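Local atomic coordinates of DUF4276 family protein (Pyrococcus horikoshii, PDB entry 2P62), a protein that is of unknown function but belongs to a family in the Toprim-like clan, and so probably shares the fold of that group of nucleic-acid-acting domains. Residues K18-A30 against L51-I63. Residues are numbered along the deposited sequence; the frame is centred on the assembly and turned at random.
Sequences KVLLEKLYGFREA and LVLEKDNIALVII
The ring of Phe27 is sandwiched between Lys55 and Leu60. Lys55 CB sits 3.5 Å from the centroid of the Phe27 ring, almost straight above it, while Leu60 CD1 meets the opposite face nearer the rim; both are CH-pi contacts. In the plane at the ring edge lie Leu53 C and Ile58 CG2, the latter 3.8 Å from Phe27 CZ, and outside the two segments Val240 also touches the ring. The Lys55 chain, with CG anti to the backbone N (chi1 -180°), runs out across the ring toward the Tyr25 backbone. Replacing Phe27 with alanine would probably leave a gap between Lys55 and Leu60 and deprive both of their aromatic partner. Leu21 extends this apolar layer: its CD1 packs 3.6 Å from Leu60 CD1 and also reaches Ile62 CD1, while its CB meets Leu53 CD1, Leu21 and Leu53 crossing at about a right angle. One turn earlier, Lys18 lays its aliphatic CG 3.5 Å from Leu51 CD2. The other branch of Leu51 faces the Glu29 carboxylate, and Leu53 CD2 touches Glu22 OE1, whose charge is also close to Arg28 NH2. Beyond Phe27 the chain joins the sheet: Arg28 and Glu54 form an antiparallel hydrogen-bonded pair, Arg28 N to Glu54 O nearly straight at 173° and Glu54 N to Arg28 O returning, after which Ala30 N bonds to Val52 O at 2.7 Å. Strands 51-55 and 58-63 form a beta hairpin closed by a type II' turn from Lys55 to Ile58; strand 28-29 adds an antiparallel edge strand, strand 58-63 runs parallel to strand 2-7 and so makes the sheet mixed, and helix 11-23 packs on the face bearing Leu51, Leu53, Leu60 and Ile62, a layered alpha/beta arrangement consistent with a Toprim-like fold.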
ATOM      1  N   LYS A  18      -1.467 -15.476  -0.073  1.00 24.19           N
ATOM      2  CA  LYS A  18      -1.559 -15.563  -1.524  1.00 24.50           C
ATOM      3  C   LYS A  18      -0.249 -16.037  -2.164  1.00 24.05           C
ATOM      4  O   LYS A  18      -0.256 -16.896  -3.048  1.00 22.58           O
ATOM      5  CB  LYS A  18      -1.987 -14.197  -2.094  1.00 26.46           C
ATOM      6  CG  LYS A  18      -2.378 -14.193  -3.572  1.00 29.58           C
ATOM      7  CD  LYS A  18      -1.271 -13.647  -4.460  1.00 31.74           C
ATOM      8  CE  LYS A  18      -1.205 -12.136  -4.398  1.00 31.75           C
ATOM      9  NZ  LYS A  18      -2.459 -11.562  -4.904  1.00 32.72           N
ATOM     10  N   VAL A  19       0.885 -15.508  -1.722  1.00 24.50           N
ATOM     11  CA  VAL A  19       2.132 -15.947  -2.337  1.00 25.34           C
ATOM     12  C   VAL A  19       2.420 -17.420  -2.012  1.00 26.49           C
ATOM     13  O   VAL A  19       2.910 -18.164  -2.859  1.00 27.41           O
ATOM     14  CB  VAL A  19       3.339 -15.033  -1.941  1.00 24.39           C
ATOM     15  CG1 VAL A  19       3.589 -15.074  -0.434  1.00 23.00           C
ATOM     16  CG2 VAL A  19       4.580 -15.457  -2.718  1.00 21.59           C
ATOM     17  N   LEU A  20       2.100 -17.857  -0.800  1.00 25.20           N
ATOM     18  CA  LEU A  20       2.329 -19.254  -0.461  1.00 24.03           C
ATOM     19  C   LEU A  20       1.374 -20.161  -1.232  1.00 24.70           C
ATOM     20  O   LEU A  20       1.791 -21.171  -1.793  1.00 26.20           O
ATOM     21  CB  LEU A  20       2.129 -19.489   1.031  1.00 23.52           C
ATOM     22  CG  LEU A  20       3.119 -18.811   1.977  1.00 24.25           C
ATOM     23  CD1 LEU A  20       2.538 -18.872   3.373  1.00 22.54           C
ATOM     24  CD2 LEU A  20       4.500 -19.470   1.906  1.00 20.49           C
ATOM     25  N   LEU A  21       0.093 -19.801  -1.257  1.00 24.39           N
ATOM     26  CA  LEU A  21      -0.917 -20.605  -1.942  1.00 24.50           C
ATOM     27  C   LEU A  21      -0.708 -20.690  -3.455  1.00 25.66           C
ATOM     28  O   LEU A  21      -1.044 -21.698  -4.069  1.00 25.36           O
ATOM     29  CB  LEU A  21      -2.319 -20.062  -1.636  1.00 24.36           C
ATOM     30  CG  LEU A  21      -2.817 -20.176  -0.189  1.00 24.52           C
ATOM     31  CD1 LEU A  21      -4.188 -19.529  -0.053  1.00 22.91           C
ATOM     32  CD2 LEU A  21      -2.875 -21.648   0.211  1.00 25.06           C
ATOM     33  N   GLU A  22      -0.154 -19.635  -4.049  1.00 27.22           N
ATOM     34  CA  GLU A  22       0.109 -19.610  -5.486  1.00 28.84           C
ATOM     35  C   GLU A  22       1.464 -20.228  -5.823  1.00 30.52           C
ATOM     36  O   GLU A  22       1.544 -21.265  -6.484  1.00 29.74           O
ATOM     37  CB  GLU A  22       0.073 -18.167  -6.024  1.00 28.40           C
ATOM     38  CG  GLU A  22      -1.330 -17.549  -6.075  1.00 31.17           C
ATOM     39  CD  GLU A  22      -1.384 -16.143  -6.691  1.00 32.45           C
ATOM     40  OE1 GLU A  22      -2.507 -15.625  -6.865  1.00 35.36           O
ATOM     41  OE2 GLU A  22      -0.330 -15.549  -7.000  1.00 31.63           O
ATOM     42  N   LYS A  23       2.525 -19.595  -5.334  1.00 32.39           N
ATOM     43  CA  LYS A  23       3.886 -20.023  -5.614  1.00 33.72           C
ATOM     44  C   LYS A  23       4.355 -21.314  -4.967  1.00 33.87           C
ATOM     45  O   LYS A  23       5.321 -21.922  -5.422  1.00 34.00           O
ATOM     46  CB  LYS A  23       4.849 -18.883  -5.273  1.00 34.10           C
ATOM     47  CG  LYS A  23       4.567 -17.589  -6.043  1.00 36.29           C
ATOM     48  CD  LYS A  23       4.665 -17.787  -7.561  1.00 39.27           C
ATOM     49  CE  LYS A  23       4.448 -16.480  -8.341  1.00 39.52           C
ATOM     50  NZ  LYS A  23       3.059 -15.962  -8.230  1.00 41.21           N
ATOM     51  N   LEU A  24       3.673 -21.744  -3.916  1.00 33.76           N
ATOM     52  CA  LEU A  24       4.066 -22.972  -3.243  1.00 31.88           C
ATOM     53  C   LEU A  24       3.086 -24.126  -3.483  1.00 31.60           C
ATOM     54  O   LEU A  24       3.505 -25.274  -3.593  1.00 31.99           O
ATOM     55  CB  LEU A  24       4.206 -22.713  -1.749  1.00 30.78           C
ATOM     56  CG  LEU A  24       4.984 -23.769  -0.970  1.00 31.94           C
ATOM     57  CD1 LEU A  24       6.453 -23.762  -1.399  1.00 31.00           C
ATOM     58  CD2 LEU A  24       4.869 -23.470   0.506  1.00 27.83           C
ATOM     59  N   TYR A  25       1.788 -23.837  -3.571  1.00 30.87           N
ATOM     60  CA  TYR A  25       0.816 -24.910  -3.790  1.00 30.05           C
ATOM     61  C   TYR A  25       0.146 -24.964  -5.155  1.00 27.89           C
ATOM     62  O   TYR A  25      -0.794 -25.721  -5.336  1.00 26.55           O
ATOM     63  CB  TYR A  25      -0.260 -24.914  -2.689  1.00 29.17           C
ATOM     64  CG  TYR A  25       0.300 -25.189  -1.319  1.00 27.72           C
ATOM     65  CD1 TYR A  25       0.677 -24.147  -0.487  1.00 28.25           C
ATOM     66  CD2 TYR A  25       0.529 -26.493  -0.885  1.00 29.04           C
ATOM     67  CE1 TYR A  25       1.274 -24.387   0.741  1.00 30.69           C
ATOM     68  CE2 TYR A  25       1.131 -26.750   0.351  1.00 28.55           C
ATOM     69  CZ  TYR A  25       1.502 -25.686   1.155  1.00 30.91           C
ATOM     70  OH  TYR A  25       2.112 -25.903   2.370  1.00 32.33           O
ATOM     71  N   GLY A  26       0.616 -24.162  -6.106  1.00 28.87           N
ATOM     72  CA  GLY A  26       0.047 -24.197  -7.440  1.00 28.13           C
ATOM     73  C   GLY A  26      -1.309 -23.554  -7.649  1.00 29.19           C
ATOM     74  O   GLY A  26      -1.908 -23.709  -8.708  1.00 30.21           O
ATOM     75  N   PHE A  27      -1.815 -22.834  -6.662  1.00 28.48           N
ATOM     76  CA  PHE A  27      -3.105 -22.198  -6.846  1.00 31.82           C
ATOM     77  C   PHE A  27      -2.988 -21.005  -7.797  1.00 33.58           C
ATOM     78  O   PHE A  27      -1.967 -20.315  -7.821  1.00 32.89           O
ATOM     79  CB  PHE A  27      -3.662 -21.763  -5.489  1.00 31.67           C
ATOM     80  CG  PHE A  27      -4.521 -22.801  -4.833  1.00 30.63           C
ATOM     81  CD1 PHE A  27      -5.905 -22.737  -4.946  1.00 31.18           C
ATOM     82  CD2 PHE A  27      -3.955 -23.854  -4.129  1.00 29.13           C
ATOM     83  CE1 PHE A  27      -6.720 -23.708  -4.368  1.00 30.52           C
ATOM     84  CE2 PHE A  27      -4.762 -24.836  -3.547  1.00 30.24           C
ATOM     85  CZ  PHE A  27      -6.148 -24.761  -3.667  1.00 29.60           C
ATOM     86  N   ARG A  28      -4.032 -20.776  -8.590  1.00 37.40           N
ATOM     87  CA  ARG A  28      -4.050 -19.666  -9.541  1.00 42.09           C
ATOM     88  C   ARG A  28      -5.238 -18.731  -9.292  1.00 42.84           C
ATOM     89  O   ARG A  28      -6.302 -19.166  -8.858  1.00 41.25           O
ATOM     90  CB  ARG A  28      -4.109 -20.208 -10.971  1.00 44.62           C
ATOM     91  CG  ARG A  28      -3.834 -19.159 -12.039  1.00 51.52           C
ATOM     92  CD  ARG A  28      -2.501 -18.444 -11.784  1.00 54.96           C
ATOM     93  NE  ARG A  28      -2.654 -17.139 -11.131  1.00 54.21           N
ATOM     94  CZ  ARG A  28      -1.726 -16.583 -10.357  1.00 55.26           C
ATOM     95  NH1 ARG A  28      -0.581 -17.220 -10.127  1.00 55.50           N
ATOM     96  NH2 ARG A  28      -1.932 -15.381  -9.830  1.00 56.51           N
ATOM     97  N   GLU A  29      -5.058 -17.443  -9.565  1.00 46.93           N
ATOM     98  CA  GLU A  29      -6.137 -16.478  -9.363  1.00 51.64           C
ATOM     99  C   GLU A  29      -7.246 -16.632 -10.405  1.00 54.78           C
ATOM    100  O   GLU A  29      -6.971 -16.801 -11.591  1.00 53.32           O
ATOM    101  CB  GLU A  29      -5.585 -15.049  -9.400  1.00 50.64           C
ATOM    102  CG  GLU A  29      -6.636 -13.971  -9.145  1.00 51.54           C
ATOM    103  CD  GLU A  29      -6.020 -12.635  -8.774  1.00 52.30           C
ATOM    104  OE1 GLU A  29      -6.778 -11.655  -8.599  1.00 51.76           O
ATOM    105  OE2 GLU A  29      -4.776 -12.570  -8.648  1.00 52.53           O
ATOM    106  N   ALA A  30      -8.496 -16.572  -9.952  1.00 60.74           N
ATOM    107  CA  ALA A  30      -9.661 -16.705 -10.827  1.00 67.60           C
ATOM    108  C   ALA A  30      -9.522 -15.874 -12.096  1.00 73.31           C
ATOM    109  O   ALA A  30      -8.952 -14.784 -12.073  1.00 74.30           O
ATOM    110  CB  ALA A  30     -10.920 -16.298 -10.083  1.00 67.70           C
ATOM    111  N   LEU A  51     -10.340 -11.962  -3.155  1.00 34.88           N
ATOM    112  CA  LEU A  51      -9.366 -12.665  -3.963  1.00 31.32           C
ATOM    113  C   LEU A  51      -9.803 -14.125  -4.082  1.00 30.11           C
ATOM    114  O   LEU A  51     -10.091 -14.784  -3.079  1.00 28.91           O
ATOM    115  CB  LEU A  51      -7.995 -12.563  -3.307  1.00 29.07           C
ATOM    116  CG  LEU A  51      -6.846 -13.336  -3.936  1.00 30.18           C
ATOM    117  CD1 LEU A  51      -6.524 -12.810  -5.334  1.00 25.52           C
ATOM    118  CD2 LEU A  51      -5.644 -13.212  -3.008  1.00 28.18           C
ATOM    119  N   VAL A  52      -9.872 -14.617  -5.316  1.00 28.38           N
ATOM    120  CA  VAL A  52     -10.272 -15.995  -5.572  1.00 26.02           C
ATOM    121  C   VAL A  52      -9.126 -16.788  -6.190  1.00 27.22           C
ATOM    122  O   VAL A  52      -8.695 -16.511  -7.307  1.00 26.49           O
ATOM    123  CB  VAL A  52     -11.482 -16.071  -6.524  1.00 24.83           C
ATOM    124  CG1 VAL A  52     -11.895 -17.528  -6.725  1.00 26.07           C
ATOM    125  CG2 VAL A  52     -12.640 -15.282  -5.959  1.00 22.35           C
ATOM    126  N   LEU A  53      -8.636 -17.772  -5.446  1.00 26.98           N
ATOM    127  CA  LEU A  53      -7.550 -18.619  -5.906  1.00 28.38           C
ATOM    128  C   LEU A  53      -8.132 -20.001  -6.167  1.00 29.41           C
ATOM    129  O   LEU A  53      -8.922 -20.505  -5.364  1.00 28.72           O
ATOM    130  CB  LEU A  53      -6.453 -18.705  -4.842  1.00 25.94           C
ATOM    131  CG  LEU A  53      -5.857 -17.391  -4.336  1.00 28.11           C
ATOM    132  CD1 LEU A  53      -4.666 -17.699  -3.428  1.00 25.05           C
ATOM    133  CD2 LEU A  53      -5.411 -16.517  -5.516  1.00 26.84           C
ATOM    134  N   GLU A  54      -7.747 -20.614  -7.284  1.00 29.72           N
ATOM    135  CA  GLU A  54      -8.261 -21.936  -7.631  1.00 30.42           C
ATOM    136  C   GLU A  54      -7.211 -22.939  -8.088  1.00 28.86           C
ATOM    137  O   GLU A  54      -6.167 -22.563  -8.620  1.00 28.02           O
ATOM    138  CB  GLU A  54      -9.325 -21.810  -8.722  1.00 30.61           C
ATOM    139  CG  GLU A  54     -10.530 -20.996  -8.309  1.00 35.14           C
ATOM    140  CD  GLU A  54     -11.552 -20.860  -9.421  1.00 35.44           C
ATOM    141  OE1 GLU A  54     -12.625 -20.277  -9.171  1.00 39.48           O
ATOM    142  OE2 GLU A  54     -11.278 -21.335 -10.540  1.00 36.68           O
ATOM    143  N   LYS A  55      -7.515 -24.218  -7.872  1.00 28.41           N
ATOM    144  CA  LYS A  55      -6.659 -25.335  -8.261  1.00 28.00           C
ATOM    145  C   LYS A  55      -7.477 -26.618  -8.172  1.00 29.44           C
ATOM    146  O   LYS A  55      -8.126 -26.883  -7.158  1.00 29.80           O
ATOM    147  CB  LYS A  55      -5.447 -25.437  -7.343  1.00 30.81           C
ATOM    148  CG  LYS A  55      -4.495 -26.568  -7.683  1.00 32.96           C
ATOM    149  CD  LYS A  55      -3.380 -26.619  -6.654  1.00 35.77           C
ATOM    150  CE  LYS A  55      -2.505 -27.842  -6.824  1.00 37.12           C
ATOM    151  NZ  LYS A  55      -1.965 -27.918  -8.196  1.00 37.19           N
ATOM    152  N   ASP A  56      -7.442 -27.409  -9.240  1.00 30.70           N
ATOM    153  CA  ASP A  56      -8.189 -28.657  -9.305  1.00 30.34           C
ATOM    154  C   ASP A  56      -9.657 -28.345  -8.999  1.00 30.57           C
ATOM    155  O   ASP A  56     -10.270 -27.547  -9.706  1.00 31.71           O
ATOM    156  CB  ASP A  56      -7.634 -29.686  -8.305  1.00 32.59           C
ATOM    157  CG  ASP A  56      -6.187 -30.083  -8.602  1.00 34.59           C
ATOM    158  OD1 ASP A  56      -5.901 -30.500  -9.746  1.00 34.16           O
ATOM    159  OD2 ASP A  56      -5.332 -29.980  -7.685  1.00 37.57           O
ATOM    160  N   ASN A  57     -10.220 -28.953  -7.955  1.00 28.81           N
ATOM    161  CA  ASN A  57     -11.618 -28.701  -7.617  1.00 27.91           C
ATOM    162  C   ASN A  57     -11.819 -27.876  -6.340  1.00 28.15           C
ATOM    163  O   ASN A  57     -12.895 -27.896  -5.733  1.00 28.34           O
ATOM    164  CB  ASN A  57     -12.394 -30.027  -7.513  1.00 27.06           C
ATOM    165  CG  ASN A  57     -12.096 -30.803  -6.235  1.00 27.21           C
ATOM    166  OD1 ASN A  57     -12.694 -31.860  -5.986  1.00 27.85           O
ATOM    167  ND2 ASN A  57     -11.184 -30.291  -5.422  1.00 28.66           N
ATOM    168  N   ILE A  58     -10.782 -27.144  -5.940  1.00 26.68           N
ATOM    169  CA  ILE A  58     -10.859 -26.305  -4.749  1.00 26.19           C
ATOM    170  C   ILE A  58     -10.742 -24.816  -5.053  1.00 27.10           C
ATOM    171  O   ILE A  58      -9.804 -24.378  -5.719  1.00 28.86           O
ATOM    172  CB  ILE A  58      -9.747 -26.630  -3.742  1.00 28.08           C
ATOM    173  CG1 ILE A  58      -9.929 -28.047  -3.181  1.00 26.77           C
ATOM    174  CG2 ILE A  58      -9.752 -25.577  -2.624  1.00 22.96           C
ATOM    175  CD1 ILE A  58      -8.863 -28.438  -2.170  1.00 23.81           C
ATOM    176  N   ALA A  59     -11.694 -24.045  -4.539  1.00 25.98           N
ATOM    177  CA  ALA A  59     -11.688 -22.596  -4.700  1.00 25.68           C
ATOM    178  C   ALA A  59     -11.490 -21.965  -3.321  1.00 24.90           C
ATOM    179  O   ALA A  59     -12.214 -22.278  -2.381  1.00 25.36           O
ATOM    180  CB  ALA A  59     -13.007 -22.119  -5.302  1.00 24.91           C
ATOM    181  N   LEU A  60     -10.490 -21.098  -3.199  1.00 24.51           N
ATOM    182  CA  LEU A  60     -10.232 -20.410  -1.942  1.00 23.69           C
ATOM    183  C   LEU A  60     -10.632 -18.952  -2.105  1.00 23.66           C
ATOM    184  O   LEU A  60     -10.084 -18.233  -2.940  1.00 20.48           O
ATOM    185  CB  LEU A  60      -8.753 -20.491  -1.569  1.00 22.32           C
ATOM    186  CG  LEU A  60      -8.223 -21.907  -1.349  1.00 22.61           C
ATOM    187  CD1 LEU A  60      -6.723 -21.864  -1.185  1.00 20.48           C
ATOM    188  CD2 LEU A  60      -8.899 -22.536  -0.142  1.00 20.08           C
ATOM    189  N   VAL A  61     -11.610 -18.529  -1.313  1.00 24.30           N
ATOM    190  CA  VAL A  61     -12.086 -17.159  -1.345  1.00 25.25           C
ATOM    191  C   VAL A  61     -11.477 -16.454  -0.143  1.00 25.78           C
ATOM    192  O   VAL A  61     -11.807 -16.761   0.997  1.00 27.25           O
ATOM    193  CB  VAL A  61     -13.625 -17.113  -1.261  1.00 25.29           C
ATOM    194  CG1 VAL A  61     -14.105 -15.667  -1.292  1.00 25.61           C
ATOM    195  CG2 VAL A  61     -14.230 -17.895  -2.433  1.00 23.31           C
ATOM    196  N   ILE A  62     -10.576 -15.517  -0.406  1.00 25.53           N
ATOM    197  CA  ILE A  62      -9.894 -14.776   0.649  1.00 25.39           C
ATOM    198  C   ILE A  62     -10.427 -13.351   0.742  1.00 27.35           C
ATOM    199  O   ILE A  62     -10.494 -12.644  -0.264  1.00 26.83           O
ATOM    200  CB  ILE A  62      -8.384 -14.707   0.362  1.00 25.34           C
ATOM    201  CG1 ILE A  62      -7.861 -16.108   0.055  1.00 22.56           C
ATOM    202  CG2 ILE A  62      -7.640 -14.090   1.538  1.00 21.41           C
ATOM    203  CD1 ILE A  62      -6.436 -16.118  -0.360  1.00 26.44           C
ATOM    204  N   ILE A  63     -10.802 -12.933   1.949  1.00 28.75           N
ATOM    205  CA  ILE A  63     -11.305 -11.579   2.164  1.00 31.01           C
ATOM    206  C   ILE A  63     -10.559 -10.926   3.316  1.00 33.56           C
ATOM    207  O   ILE A  63     -10.105 -11.610   4.231  1.00 33.31           O
ATOM    208  CB  ILE A  63     -12.819 -11.557   2.517  1.00 30.07           C
ATOM    209  CG1 ILE A  63     -13.072 -12.338   3.803  1.00 31.43           C
ATOM    210  CG2 ILE A  63     -13.631 -12.157   1.397  1.00 30.01           C
ATOM    211  CD1 ILE A  63     -14.519 -12.320   4.244  1.00 33.04           C
TER